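Local coordinates for SnoaL-like domain-containing protein (Kribbella flavida, PDB 5EVH) that is of unknown function but carries a SnoaL-like domain of the NTF2 clan, whose cone-shaped fold in relatives often encloses a ligand pocket or active site, at residues 9-14 with 101-106. Residues are numbered along the deposited sequence; the frame is centred on the assembly and turned at random.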
loop_
_atom_site.group_PDB
_atom_site.type_symbol
_atom_site.label_atom_id
_atom_site.label_comp_id
_atom_site.label_asym_id
_atom_site.label_seq_id
_atom_site.Cartn_x
_atom_site.Cartn_y
_atom_site.Cartn_z
ATOM N N LEU A 9 -9.772 13.867 1.933
ATOM C CA LEU A 9 -8.579 13.648 2.760
ATOM C C LEU A 9 -8.851 14.033 4.217
ATOM O O LEU A 9 -8.344 13.391 5.142
ATOM C CB LEU A 9 -7.377 14.490 2.228
ATOM C CG LEU A 9 -6.036 14.263 3.006
ATOM C CD1 LEU A 9 -5.694 12.775 3.075
ATOM C CD2 LEU A 9 -4.888 15.022 2.353
ATOM N N ASP A 10 -9.543 15.153 4.446
ATOM C CA ASP A 10 -9.890 15.534 5.826
ATOM C C ASP A 10 -10.655 14.414 6.526
ATOM O O ASP A 10 -10.372 14.075 7.687
ATOM C CB ASP A 10 -10.755 16.795 5.821
ATOM C CG ASP A 10 -9.967 18.062 5.449
ATOM O OD1 ASP A 10 -8.699 18.048 5.494
ATOM O OD2 ASP A 10 -10.645 19.076 5.161
ATOM N N THR A 11 -11.621 13.794 5.812
ATOM C CA THR A 11 -12.365 12.677 6.400
ATOM C C THR A 11 -11.457 11.472 6.667
ATOM O O THR A 11 -11.510 10.842 7.749
ATOM C CB THR A 11 -13.507 12.295 5.456
ATOM O OG1 THR A 11 -14.453 13.372 5.469
ATOM C CG2 THR A 11 -14.177 11.012 5.890
ATOM N N ALA A 12 -10.629 11.118 5.672
ATOM C CA ALA A 12 -9.705 10.005 5.814
ATOM C C ALA A 12 -8.802 10.187 7.023
ATOM O O ALA A 12 -8.586 9.240 7.785
ATOM C CB ALA A 12 -8.863 9.887 4.517
ATOM N N LEU A 13 -8.180 11.390 7.169
ATOM C CA LEU A 13 -7.273 11.606 8.304
ATOM C C LEU A 13 -8.042 11.671 9.650
ATOM O O LEU A 13 -7.500 11.272 10.680
ATOM C CB LEU A 13 -6.466 12.889 8.110
ATOM C CG LEU A 13 -5.479 12.818 6.912
ATOM C CD1 LEU A 13 -4.828 14.216 6.704
ATOM C CD2 LEU A 13 -4.416 11.772 7.242
ATOM N N ALA A 14 -9.271 12.209 9.669
ATOM C CA ALA A 14 -10.048 12.243 10.924
ATOM C C ALA A 14 -10.390 10.824 11.382
ATOM O O ALA A 14 -10.249 10.490 12.573
ATOM C CB ALA A 14 -11.322 13.085 10.714
ATOM N N GLY A 101 -18.977 13.086 3.584
ATOM C CA GLY A 101 -18.339 12.883 4.883
ATOM C C GLY A 101 -18.238 11.438 5.356
ATOM O O GLY A 101 -17.826 11.207 6.494
ATOM N N ARG A 102 -18.691 10.468 4.566
ATOM C CA ARG A 102 -18.649 9.058 4.957
ATOM C C ARG A 102 -17.828 8.255 3.958
ATOM O O ARG A 102 -17.959 8.459 2.737
ATOM C CB ARG A 102 -20.042 8.463 5.009
ATOM C CG ARG A 102 -21.005 9.249 5.931
ATOM C CD ARG A 102 -21.220 8.413 7.117
ATOM N NE ARG A 102 -22.023 9.037 8.144
ATOM C CZ ARG A 102 -22.244 8.478 9.338
ATOM N NH1 ARG A 102 -21.704 7.262 9.625
ATOM N NH2 ARG A 102 -22.991 9.133 10.247
ATOM N N ILE A 103 -16.967 7.372 4.484
ATOM C CA ILE A 103 -16.144 6.474 3.663
ATOM C C ILE A 103 -17.047 5.383 3.103
ATOM O O ILE A 103 -17.644 4.609 3.861
ATOM C CB ILE A 103 -15.007 5.859 4.485
ATOM C CG1 ILE A 103 -14.128 7.034 5.020
ATOM C CG2 ILE A 103 -14.211 4.797 3.612
ATOM C CD1 ILE A 103 -13.136 6.543 6.200
ATOM N N THR A 104 -17.190 5.342 1.768
ATOM C CA THR A 104 -18.069 4.342 1.159
ATOM C C THR A 104 -17.285 3.190 0.549
ATOM O O THR A 104 -17.873 2.124 0.309
ATOM C CB THR A 104 -18.920 4.953 0.044
ATOM O OG1 THR A 104 -17.985 5.473 -0.914
ATOM C CG2 THR A 104 -19.803 6.063 0.553
ATOM N N GLN A 105 -15.980 3.369 0.331
ATOM C CA GLN A 105 -15.119 2.297 -0.169
ATOM C C GLN A 105 -13.742 2.477 0.412
ATOM O O GLN A 105 -13.268 3.601 0.526
ATOM C CB GLN A 105 -14.931 2.310 -1.688
ATOM C CG GLN A 105 -16.200 2.279 -2.434
ATOM C CD GLN A 105 -15.929 2.131 -3.891
ATOM O OE1 GLN A 105 -16.281 3.007 -4.693
ATOM N NE2 GLN A 105 -15.254 1.024 -4.257
ATOM N N LEU A 106 -13.086 1.370 0.740
ATOM C CA LEU A 106 -11.784 1.426 1.394
ATOM C C LEU A 106 -11.009 0.223 0.897
ATOM O O LEU A 106 -11.464 -0.909 1.108
ATOM C CB LEU A 106 -11.934 1.388 2.918
ATOM C CG LEU A 106 -10.622 1.745 3.663
ATOM C CD1 LEU A 106 -11.024 2.230 5.077
ATOM C CD2 LEU A 106 -9.715 0.631 3.818
HETATM O O HOH W 1 -16.189 12.913 7.506
#
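In this NTF2-like alpha+beta fold, the N-terminal helix 7-20 packs on the curved mixed sheet, and here Thr11 meets Gly101 and Ile103 where strand 102-109 begins. Gly101 lies in the tight turn between strands 92-99 and 102-109. Its phi of 82° is one that residues with a side chain adopt less readily. The contact is small, burying 137 Å² in all. The CB of Thr11 points toward residues 101-106, and its two branches have different tasks. The methyl does the touching. With CG2 anti to the backbone N (chi1 -69°), Thr11 CG2 comes 3.7 Å from Gly101 O. Thr11 CG2 is 4.1 Å from Ile103 CG1. The Thr11 and Ile103 side chains pass alongside each other in opposite directions. The hydroxyl works through water. Thr11 OG1 is 2.7 Å from a water, and that water donates to Gly101 O at 2.6 Å. Thr11 OG1 also makes a weak hydrogen bond to Ala7 O, one helical turn back. Val98 and His30 touch the Thr11 side chain as well, and Ile103 also touches Leu96 and Ile35 on the two flanking strands. Were Thr11 replaced by an alanine, the water would probably lose its helix-side partner and a gap would open beside Ile103 CG1. No direct hydrogen bond joins the two segments. Between residues 9-14 and 101-106 the link is a methyl that lies against Gly101 O and alongside the buried Ile103, and a water bridge to the turn, an apolar and a polar tie supplied by the same threonine.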